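Local coordinates for actin-related protein 8 (Homo sapiens, PDB 4FO0) that binds ATP, shows low basal ATPase activity without polymerising, and serves as a proposed core component of the INO80 chromatin-remodelling complex, at residues P54-W60 against D147-W153; M307-L311 against F334-P339; H42-R46 against A175-W181. All coordinates share one frame; numbering follows the deposited sequence.

Contact 1: P54-W60 against D147-W153; sequences PLYKDSW and DCYNIHW
Ile151 bridges the backbone around Lys57 through two hydrogen bonds, a single beta bridge. Ile151 N donates to Tyr56 O at 2.9 Å, almost in line with the carbonyl bond (164° at the oxygen), and Asp58 N returns to Ile151 O at 3.2 Å from well off the carbonyl plane. Ile151 thus bonds through both its N and its O to the residues before and after Lys57, the pattern of a parallel bridge. The carboxylate of Asp58 extends this polar row: its OD2 takes Trp153 N at 2.7 Å through the anti lone pair, the one facing away from OD1. Strand 149-152 pairs antiparallel with strand 38-47 in the large mixed sheet of the actin fold, and the irregular 54-60 segment adds this bridge beside it. Two aromatic pairs add to these bonds. Tyr56 and His152 lie nearly parallel (18° between planes) but slid apart, their centroids separated by 5.4 Å; with CG anti to the backbone N (chi1 -177°), Tyr56 brings CD1 to 3.7 Å from His152 NE2. Trp153 lays CZ2 over one face of Trp60, near the rim and 4.2 Å from CE3. The indole NE1 of Trp60 bonds to the ATP-site residue Asp255. Among aliphatic groups, Lys57 CD rests 3.7 Å from Ile151 CG1.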
loop_
_atom_site.group_PDB
_atom_site.type_symbol
_atom_site.label_atom_id
_atom_site.label_comp_id
_atom_site.label_asym_id
_atom_site.label_seq_id
_atom_site.Cartn_x
_atom_site.Cartn_y
_atom_site.Cartn_z
ATOM N N PRO A 54 2.561 -24.388 -17.697
ATOM C CA PRO A 54 3.424 -23.975 -16.574
ATOM C C PRO A 54 2.692 -23.008 -15.647
ATOM O O PRO A 54 1.949 -22.147 -16.113
ATOM C CB PRO A 54 4.588 -23.252 -17.258
ATOM C CG PRO A 54 4.488 -23.648 -18.718
ATOM C CD PRO A 54 3.034 -23.837 -18.979
ATOM N N LEU A 55 2.884 -23.159 -14.345
ATOM C CA LEU A 55 2.174 -22.324 -13.392
ATOM C C LEU A 55 2.771 -20.921 -13.311
ATOM O O LEU A 55 3.935 -20.744 -12.973
ATOM C CB LEU A 55 2.127 -23.005 -12.025
ATOM C CG LEU A 55 1.187 -24.210 -12.131
ATOM C CD1 LEU A 55 1.080 -24.989 -10.836
ATOM C CD2 LEU A 55 -0.185 -23.729 -12.581
ATOM N N TYR A 56 1.974 -19.919 -13.660
ATOM C CA TYR A 56 2.418 -18.541 -13.525
ATOM C C TYR A 56 2.037 -17.986 -12.149
ATOM O O TYR A 56 0.864 -17.994 -11.760
ATOM C CB TYR A 56 1.838 -17.661 -14.633
ATOM C CG TYR A 56 2.355 -16.257 -14.538
ATOM C CD1 TYR A 56 1.691 -15.297 -13.775
ATOM C CD2 TYR A 56 3.537 -15.895 -15.172
ATOM C CE1 TYR A 56 2.194 -14.001 -13.659
ATOM C CE2 TYR A 56 4.038 -14.610 -15.072
ATOM C CZ TYR A 56 3.368 -13.667 -14.313
ATOM O OH TYR A 56 3.884 -12.391 -14.215
ATOM N N LYS A 57 3.033 -17.532 -11.398
ATOM C CA LYS A 57 2.756 -16.835 -10.147
ATOM C C LYS A 57 3.343 -15.438 -10.241
ATOM O O LYS A 57 4.512 -15.275 -10.594
ATOM C CB LYS A 57 3.339 -17.569 -8.928
ATOM C CG LYS A 57 2.967 -19.047 -8.782
ATOM C CD LYS A 57 1.464 -19.303 -8.908
ATOM C CE LYS A 57 1.152 -20.806 -8.828
ATOM N NZ LYS A 57 1.599 -21.404 -7.526
ATOM N N ASP A 58 2.536 -14.422 -9.954
ATOM C CA ASP A 58 3.072 -13.067 -9.926
ATOM C C ASP A 58 4.038 -12.910 -8.758
ATOM O O ASP A 58 3.918 -13.570 -7.727
ATOM C CB ASP A 58 1.951 -12.019 -9.830
ATOM C CG ASP A 58 1.560 -11.442 -11.190
ATOM O OD1 ASP A 58 2.441 -11.314 -12.073
ATOM O OD2 ASP A 58 0.370 -11.109 -11.374
ATOM N N SER A 59 5.000 -12.021 -8.915
ATOM C CA SER A 59 5.873 -11.694 -7.807
ATOM C C SER A 59 5.083 -10.868 -6.789
ATOM O O SER A 59 4.219 -10.071 -7.159
ATOM C CB SER A 59 7.072 -10.904 -8.322
ATOM O OG SER A 59 7.390 -11.298 -9.649
ATOM N N TRP A 60 5.370 -11.070 -5.512
ATOM C CA TRP A 60 4.811 -10.233 -4.469
ATOM C C TRP A 60 5.907 -9.595 -3.594
ATOM O O TRP A 60 6.228 -8.410 -3.748
ATOM C CB TRP A 60 3.858 -11.048 -3.619
ATOM C CG TRP A 60 3.205 -10.255 -2.550
ATOM C CD1 TRP A 60 3.316 -8.909 -2.334
ATOM C CD2 TRP A 60 2.336 -10.760 -1.532
ATOM N NE1 TRP A 60 2.570 -8.548 -1.237
ATOM C CE2 TRP A 60 1.961 -9.663 -0.726
ATOM C CE3 TRP A 60 1.837 -12.034 -1.222
ATOM C CZ2 TRP A 60 1.111 -9.800 0.365
ATOM C CZ3 TRP A 60 0.995 -12.169 -0.142
ATOM C CH2 TRP A 60 0.638 -11.058 0.642
ATOM N N ASP A 147 -2.420 -26.657 -7.480
ATOM C CA ASP A 147 -3.563 -26.603 -8.389
ATOM C C ASP A 147 -3.235 -25.878 -9.673
ATOM O O ASP A 147 -2.288 -25.098 -9.744
ATOM C CB ASP A 147 -4.762 -25.924 -7.746
ATOM C CG ASP A 147 -5.594 -26.874 -6.940
ATOM O OD1 ASP A 147 -6.787 -26.557 -6.733
ATOM O OD2 ASP A 147 -5.056 -27.930 -6.519
ATOM N N CYS A 148 -4.054 -26.130 -10.683
ATOM C CA CYS A 148 -3.794 -25.631 -12.020
ATOM C C CYS A 148 -4.405 -24.249 -12.142
ATOM O O CYS A 148 -5.395 -24.040 -12.849
ATOM C CB CYS A 148 -4.369 -26.589 -13.071
ATOM S SG CYS A 148 -6.085 -27.138 -12.718
ATOM N N TYR A 149 -3.820 -23.302 -11.424
ATOM C CA TYR A 149 -4.270 -21.922 -11.501
ATOM C C TYR A 149 -3.080 -21.001 -11.576
ATOM O O TYR A 149 -2.087 -21.195 -10.859
ATOM C CB TYR A 149 -5.150 -21.572 -10.301
ATOM C CG TYR A 149 -6.534 -22.181 -10.360
ATOM C CD1 TYR A 149 -6.736 -23.530 -10.075
ATOM C CD2 TYR A 149 -7.643 -21.409 -10.696
ATOM C CE1 TYR A 149 -7.999 -24.087 -10.121
ATOM C CE2 TYR A 149 -8.916 -21.963 -10.740
ATOM C CZ TYR A 149 -9.085 -23.305 -10.459
ATOM O OH TYR A 149 -10.345 -23.864 -10.508
ATOM N N ASN A 150 -3.154 -20.018 -12.471
ATOM C CA ASN A 150 -2.176 -18.927 -12.463
ATOM C C ASN A 150 -2.666 -17.827 -11.538
ATOM O O ASN A 150 -3.873 -17.556 -11.463
ATOM C CB ASN A 150 -1.938 -18.369 -13.855
ATOM C CG ASN A 150 -1.326 -19.386 -14.796
ATOM O OD1 ASN A 150 -0.575 -20.267 -14.382
ATOM N ND2 ASN A 150 -1.644 -19.261 -16.074
ATOM N N ILE A 151 -1.734 -17.216 -10.815
ATOM C CA ILE A 151 -2.068 -16.147 -9.884
ATOM C C ILE A 151 -1.671 -14.800 -10.462
ATOM O O ILE A 151 -0.521 -14.607 -10.873
ATOM C CB ILE A 151 -1.364 -16.350 -8.543
ATOM C CG1 ILE A 151 -1.705 -17.730 -7.983
ATOM C CG2 ILE A 151 -1.736 -15.238 -7.564
ATOM C CD1 ILE A 151 -3.163 -17.924 -7.691
ATOM N N HIS A 152 -2.629 -13.875 -10.486
ATOM C CA HIS A 152 -2.406 -12.544 -11.051
ATOM C C HIS A 152 -2.772 -11.419 -10.092
ATOM O O HIS A 152 -3.885 -11.369 -9.549
ATOM C CB HIS A 152 -3.162 -12.370 -12.380
ATOM C CG HIS A 152 -2.747 -13.344 -13.441
ATOM N ND1 HIS A 152 -3.523 -14.423 -13.810
ATOM C CD2 HIS A 152 -1.625 -13.412 -14.195
ATOM C CE1 HIS A 152 -2.898 -15.114 -14.746
ATOM N NE2 HIS A 152 -1.744 -14.522 -14.998
ATOM N N TRP A 153 -1.809 -10.530 -9.883
ATOM C CA TRP A 153 -2.041 -9.269 -9.209
ATOM C C TRP A 153 -2.045 -8.189 -10.279
ATOM O O TRP A 153 -0.992 -7.824 -10.785
ATOM C CB TRP A 153 -0.910 -8.982 -8.236
ATOM C CG TRP A 153 -0.777 -9.955 -7.115
ATOM C CD1 TRP A 153 -0.022 -11.092 -7.104
ATOM C CD2 TRP A 153 -1.390 -9.867 -5.818
ATOM N NE1 TRP A 153 -0.131 -11.722 -5.880
ATOM C CE2 TRP A 153 -0.965 -10.995 -5.075
ATOM C CE3 TRP A 153 -2.259 -8.950 -5.213
ATOM C CZ2 TRP A 153 -1.377 -11.225 -3.759
ATOM C CZ3 TRP A 153 -2.670 -9.181 -3.899
ATOM C CH2 TRP A 153 -2.229 -10.308 -3.190
#

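Contact 2: M307-L311 against F334-P339; sequences MDCLL and FQIRHP
Met307 lays its CB squarely over one face of the His338 imidazole, 3.7 Å from the ring centroid and only 9° off the normal, a CH-pi contact. Ile336 CG2 covers the opposite face, so the ring is sandwiched between helix and strand residue. Further out, the bent methionine chain carries SD away from the ring centre to Pro339 CD at 3.9 Å. Asp308 comes next and approaches at the ring edge: its OD1 is 3.5 Å from His338 CE1, near the ring plane. The polar ends of Asp308 are occupied elsewhere, OD1 by Tyr298 OH and OD2 by Gln302 N and a glycerol. One turn after Met307, Leu311 points its branches at the strand. With CG anti to the backbone N (chi1 179°), CD2 reaches Ile336 CD1 at 3.9 Å and CD1 reaches Gln335 O at 3.8 Å. The 307-311 part of helix 306-319 runs nearly antiparallel (164°) to residues 334-336 of strand 330-336, which forms an outer edge of a three-stranded antiparallel sheet in this actin-family chain. The clear contacts are carbon and sulfur packing round the imidazole, so this probably provides most of the cohesion, while the carboxylate at the ring edge could slightly favour a positive charge on His338, though its oxygens already have other partners.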
loop_
_atom_site.group_PDB
_atom_site.type_symbol
_atom_site.label_atom_id
_atom_site.label_comp_id
_atom_site.label_asym_id
_atom_site.label_seq_id
_atom_site.Cartn_x
_atom_site.Cartn_y
_atom_site.Cartn_z
ATOM N N MET A 307 1.481 -18.237 1.207
ATOM C CA MET A 307 1.182 -18.445 2.623
ATOM C C MET A 307 2.294 -17.872 3.505
ATOM O O MET A 307 2.023 -17.205 4.504
ATOM C CB MET A 307 0.953 -19.937 2.930
ATOM C CG MET A 307 -0.339 -20.529 2.355
ATOM S SD MET A 307 -1.808 -19.764 3.073
ATOM C CE MET A 307 -2.282 -18.663 1.741
ATOM N N ASP A 308 3.540 -18.154 3.126
ATOM C CA ASP A 308 4.716 -17.618 3.788
ATOM C C ASP A 308 4.716 -16.098 3.755
ATOM O O ASP A 308 5.006 -15.432 4.758
ATOM C CB ASP A 308 5.980 -18.137 3.106
ATOM C CG ASP A 308 6.187 -19.627 3.320
ATOM O OD1 ASP A 308 5.504 -20.197 4.196
ATOM O OD2 ASP A 308 7.037 -20.227 2.624
ATOM N N CYS A 309 4.393 -15.552 2.591
ATOM C CA CYS A 309 4.339 -14.118 2.430
ATOM C C CYS A 309 3.325 -13.470 3.343
ATOM O O CYS A 309 3.596 -12.418 3.921
ATOM C CB CYS A 309 4.080 -13.758 0.979
ATOM S SG CYS A 309 5.561 -14.004 0.029
ATOM N N LEU A 310 2.162 -14.089 3.487
ATOM C CA LEU A 310 1.175 -13.582 4.441
ATOM C C LEU A 310 1.756 -13.621 5.853
ATOM O O LEU A 310 1.538 -12.711 6.655
ATOM C CB LEU A 310 -0.136 -14.383 4.366
ATOM C CG LEU A 310 -0.911 -14.252 3.056
ATOM C CD1 LEU A 310 -2.071 -15.208 3.043
ATOM C CD2 LEU A 310 -1.411 -12.831 2.874
ATOM N N LEU A 311 2.508 -14.679 6.140
ATOM C CA LEU A 311 3.172 -14.834 7.429
ATOM C C LEU A 311 4.183 -13.717 7.683
ATOM O O LEU A 311 4.170 -13.079 8.739
ATOM C CB LEU A 311 3.879 -16.179 7.489
ATOM C CG LEU A 311 4.634 -16.433 8.792
ATOM C CD1 LEU A 311 3.667 -16.514 9.961
ATOM C CD2 LEU A 311 5.464 -17.693 8.677
ATOM N N PHE A 334 5.247 -16.765 17.881
ATOM C CA PHE A 334 4.288 -16.579 16.812
ATOM C C PHE A 334 3.710 -17.914 16.382
ATOM O O PHE A 334 4.311 -18.968 16.622
ATOM C CB PHE A 334 4.934 -15.848 15.628
ATOM C CG PHE A 334 6.012 -16.635 14.918
ATOM C CD1 PHE A 334 7.322 -16.613 15.368
ATOM C CD2 PHE A 334 5.719 -17.368 13.776
ATOM C CE1 PHE A 334 8.325 -17.332 14.704
ATOM C CE2 PHE A 334 6.716 -18.085 13.102
ATOM C CZ PHE A 334 8.021 -18.059 13.560
ATOM N N GLN A 335 2.545 -17.859 15.747
ATOM C CA GLN A 335 1.875 -19.056 15.241
ATOM C C GLN A 335 2.042 -19.252 13.739
ATOM O O GLN A 335 2.237 -18.298 12.991
ATOM C CB GLN A 335 0.383 -18.985 15.547
ATOM C CG GLN A 335 0.048 -18.956 17.020
ATOM C CD GLN A 335 -1.441 -19.108 17.268
ATOM O OE1 GLN A 335 -2.215 -19.366 16.344
ATOM N NE2 GLN A 335 -1.850 -18.950 18.519
ATOM N N ILE A 336 1.957 -20.495 13.293
ATOM C CA ILE A 336 1.704 -20.744 11.885
ATOM C C ILE A 336 0.506 -21.677 11.776
ATOM O O ILE A 336 0.481 -22.728 12.390
ATOM C CB ILE A 336 2.893 -21.365 11.159
ATOM C CG1 ILE A 336 4.176 -20.562 11.415
ATOM C CG2 ILE A 336 2.584 -21.432 9.668
ATOM C CD1 ILE A 336 5.387 -21.052 10.589
ATOM N N ARG A 337 -0.496 -21.267 11.012
ATOM C CA ARG A 337 -1.674 -22.083 10.772
ATOM C C ARG A 337 -1.909 -22.203 9.271
ATOM O O ARG A 337 -2.904 -21.712 8.739
ATOM C CB ARG A 337 -2.894 -21.468 11.452
ATOM C CG ARG A 337 -2.734 -21.335 12.952
ATOM C CD ARG A 337 -4.024 -20.867 13.608
ATOM N NE ARG A 337 -4.049 -21.159 15.039
ATOM C CZ ARG A 337 -4.599 -22.251 15.571
ATOM N NH1 ARG A 337 -5.174 -23.152 14.790
ATOM N NH2 ARG A 337 -4.579 -22.443 16.886
ATOM N N HIS A 338 -0.988 -22.865 8.586
ATOM C CA HIS A 338 -1.137 -23.054 7.156
ATOM C C HIS A 338 -1.958 -24.272 6.823
ATOM O O HIS A 338 -2.013 -25.228 7.590
ATOM C CB HIS A 338 0.227 -23.151 6.501
ATOM C CG HIS A 338 0.970 -21.856 6.508
ATOM N ND1 HIS A 338 2.277 -21.739 6.083
ATOM C CD2 HIS A 338 0.580 -20.615 6.890
ATOM C CE1 HIS A 338 2.661 -20.481 6.208
ATOM N NE2 HIS A 338 1.654 -19.780 6.700
ATOM N N PRO A 339 -2.606 -24.247 5.662
ATOM C CA PRO A 339 -3.277 -25.479 5.240
ATOM C C PRO A 339 -2.242 -26.607 5.100
ATOM O O PRO A 339 -1.071 -26.325 4.841
ATOM C CB PRO A 339 -3.881 -25.103 3.877
ATOM C CG PRO A 339 -3.863 -23.589 3.837
ATOM C CD PRO A 339 -2.662 -23.190 4.640
#

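Contact 3: H42-R46 against A175-W181; sequences HVIAR and ADIEVIW
Asp176 OD1 is held by two nitrogens of Arg46, NE at 2.7 Å and NH2 at 3.0 Å, a side-on salt bridge in which both donors converge on one oxygen. That oxygen lies in the guanidinium plane, whereas NE meets it from the syn side, 26° out of the carboxylate plane. The arginine chain is extended from CG to NE, which carries its head from the strand to the helix; Ile44 CD1 lies against one guanidinium face, offset toward the rim. Replacing Arg46 by a methionine would probably leave the Asp176 carboxylate without its charged mate in a buried setting. Between the two polar contacts the interface is aliphatic. Ile44 puts CD1 against Val179 CG1 at 3.8 Å, while its CB meets Ile180 CD1, also at 3.8 Å. Here helix 170-187 lies on the large mixed sheet of the actin fold, the axis of its 175-181 part 9.8 Å from that of strand 44-46 and at 114° to it. At the other end, Ile177 CD1 touches the edge of His42 at CE1, 3.5 Å away. A chi1 of -166° swings the imidazole toward the helix, where Trp181 NE1 donates to His42 NE2 at 3.1 Å, in the imidazole plane but tilted from the indole plane. The His42 side chain lies about 7 Å from the bound ATP at nearest atoms. As the indole N-H is the donor, NE2 must act as acceptor; His42 is therefore probably neutral with its proton on ND1.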
loop_
_atom_site.group_PDB
_atom_site.type_symbol
_atom_site.label_atom_id
_atom_site.label_comp_id
_atom_site.label_asym_id
_atom_site.label_seq_id
_atom_site.Cartn_x
_atom_site.Cartn_y
_atom_site.Cartn_z
ATOM N N HIS A 42 -6.372 -7.696 -3.779
ATOM C CA HIS A 42 -6.619 -7.325 -5.155
ATOM C C HIS A 42 -5.893 -8.291 -6.088
ATOM O O HIS A 42 -4.865 -7.955 -6.697
ATOM C CB HIS A 42 -6.141 -5.901 -5.354
ATOM C CG HIS A 42 -6.624 -5.289 -6.615
ATOM N ND1 HIS A 42 -5.800 -5.078 -7.697
ATOM C CD2 HIS A 42 -7.853 -4.867 -6.981
ATOM C CE1 HIS A 42 -6.503 -4.539 -8.674
ATOM N NE2 HIS A 42 -7.749 -4.394 -8.261
ATOM N N VAL A 43 -6.431 -9.502 -6.175
ATOM C CA VAL A 43 -5.750 -10.624 -6.810
ATOM C C VAL A 43 -6.773 -11.596 -7.392
ATOM O O VAL A 43 -7.921 -11.656 -6.938
ATOM C CB VAL A 43 -4.886 -11.384 -5.790
ATOM C CG1 VAL A 43 -5.769 -11.930 -4.671
ATOM C CG2 VAL A 43 -4.075 -12.518 -6.470
ATOM N N ILE A 44 -6.359 -12.352 -8.404
ATOM C CA ILE A 44 -7.260 -13.284 -9.059
ATOM C C ILE A 44 -6.516 -14.549 -9.478
ATOM O O ILE A 44 -5.384 -14.496 -9.968
ATOM C CB ILE A 44 -7.963 -12.652 -10.292
ATOM C CG1 ILE A 44 -8.834 -13.691 -10.993
ATOM C CG2 ILE A 44 -6.959 -12.130 -11.286
ATOM C CD1 ILE A 44 -9.719 -13.125 -12.067
ATOM N N ALA A 45 -7.149 -15.691 -9.256
ATOM C CA ALA A 45 -6.614 -16.960 -9.737
ATOM C C ALA A 45 -7.415 -17.414 -10.949
ATOM O O ALA A 45 -8.645 -17.455 -10.920
ATOM C CB ALA A 45 -6.662 -18.018 -8.645
ATOM N N ARG A 46 -6.708 -17.743 -12.018
ATOM C CA ARG A 46 -7.353 -18.169 -13.238
ATOM C C ARG A 46 -6.940 -19.588 -13.531
ATOM O O ARG A 46 -5.748 -19.919 -13.450
ATOM C CB ARG A 46 -6.965 -17.254 -14.386
ATOM C CG ARG A 46 -7.708 -15.937 -14.381
ATOM C CD ARG A 46 -7.645 -15.300 -15.743
ATOM N NE ARG A 46 -8.433 -14.071 -15.835
ATOM C CZ ARG A 46 -9.752 -14.024 -15.977
ATOM N NH1 ARG A 46 -10.462 -15.146 -16.016
ATOM N NH2 ARG A 46 -10.359 -12.850 -16.065
ATOM N N ALA A 175 -9.298 -7.112 -17.993
ATOM C CA ALA A 175 -10.328 -8.117 -17.816
ATOM C C ALA A 175 -10.298 -8.646 -16.387
ATOM O O ALA A 175 -11.349 -8.923 -15.787
ATOM C CB ALA A 175 -10.144 -9.232 -18.801
ATOM N N ASP A 176 -9.088 -8.761 -15.846
ATOM C CA ASP A 176 -8.894 -9.194 -14.469
ATOM C C ASP A 176 -9.426 -8.158 -13.484
ATOM O O ASP A 176 -10.074 -8.512 -12.501
ATOM C CB ASP A 176 -7.420 -9.502 -14.197
ATOM C CG ASP A 176 -6.928 -10.754 -14.945
ATOM O OD1 ASP A 176 -7.780 -11.472 -15.517
ATOM O OD2 ASP A 176 -5.697 -11.026 -14.957
ATOM N N ILE A 177 -9.163 -6.882 -13.750
ATOM C CA ILE A 177 -9.719 -5.814 -12.928
ATOM C C ILE A 177 -11.226 -5.918 -12.910
ATOM O O ILE A 177 -11.842 -5.905 -11.849
ATOM C CB ILE A 177 -9.351 -4.423 -13.447
ATOM C CG1 ILE A 177 -7.839 -4.248 -13.409
ATOM C CG2 ILE A 177 -10.033 -3.327 -12.605
ATOM C CD1 ILE A 177 -7.285 -4.571 -12.090
ATOM N N GLU A 178 -11.818 -6.037 -14.092
ATOM C CA GLU A 178 -13.263 -6.068 -14.188
ATOM C C GLU A 178 -13.840 -7.249 -13.426
ATOM O O GLU A 178 -14.802 -7.107 -12.678
ATOM C CB GLU A 178 -13.726 -6.108 -15.634
ATOM C CG GLU A 178 -15.215 -6.374 -15.742
ATOM C CD GLU A 178 -15.783 -6.041 -17.105
ATOM O OE1 GLU A 178 -14.986 -5.814 -18.044
ATOM O OE2 GLU A 178 -17.030 -6.001 -17.232
ATOM N N VAL A 179 -13.251 -8.417 -13.612
ATOM C CA VAL A 179 -13.707 -9.577 -12.870
ATOM C C VAL A 179 -13.567 -9.363 -11.357
ATOM O O VAL A 179 -14.498 -9.633 -10.596
ATOM C CB VAL A 179 -12.984 -10.850 -13.311
ATOM C CG1 VAL A 179 -13.338 -12.018 -12.397
ATOM C CG2 VAL A 179 -13.345 -11.170 -14.748
ATOM N N ILE A 180 -12.412 -8.871 -10.919
ATOM C CA ILE A 180 -12.211 -8.630 -9.497
ATOM C C ILE A 180 -13.198 -7.586 -8.949
ATOM O O ILE A 180 -13.838 -7.810 -7.921
ATOM C CB ILE A 180 -10.766 -8.218 -9.188
ATOM C CG1 ILE A 180 -9.793 -9.341 -9.556
ATOM C CG2 ILE A 180 -10.604 -7.872 -7.710
ATOM C CD1 ILE A 180 -8.327 -8.924 -9.432
ATOM N N TRP A 181 -13.329 -6.456 -9.634
ATOM C CA TRP A 181 -14.224 -5.407 -9.170
ATOM C C TRP A 181 -15.682 -5.822 -9.222
ATOM O O TRP A 181 -16.441 -5.523 -8.311
ATOM C CB TRP A 181 -14.016 -4.099 -9.940
ATOM C CG TRP A 181 -12.687 -3.505 -9.673
ATOM C CD1 TRP A 181 -11.678 -4.070 -8.947
ATOM C CD2 TRP A 181 -12.193 -2.241 -10.132
ATOM N NE1 TRP A 181 -10.591 -3.239 -8.923
ATOM C CE2 TRP A 181 -10.876 -2.110 -9.647
ATOM C CE3 TRP A 181 -12.731 -1.212 -10.910
ATOM C CZ2 TRP A 181 -10.091 -0.986 -9.909
ATOM C CZ3 TRP A 181 -11.957 -0.096 -11.164
ATOM C CH2 TRP A 181 -10.648 0.009 -10.668
#

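Contacts 1 and 3 share the large mixed sheet: strand 149-152 lies beside strand 38-47, and backbone bonds from Asn150 to Arg46 and from His152 to Ile44 join them. Contact 1 is also nested within the chain loop that contact 3 closes. Contact 3 is buried and puts a helix on the sheet, with a salt bridge at one end, an imidazole-indole hydrogen bond at the other and an aliphatic centre; contact 1 is only partly buried and relies more on backbone bonds. Contact 2, also buried, belongs to a separate three-stranded sheet and is chiefly apolar. It touches contact 1 through Trp60, which packs on Cys309 and Leu310, but stays about 9 Å from contact 3 at the nearest atoms.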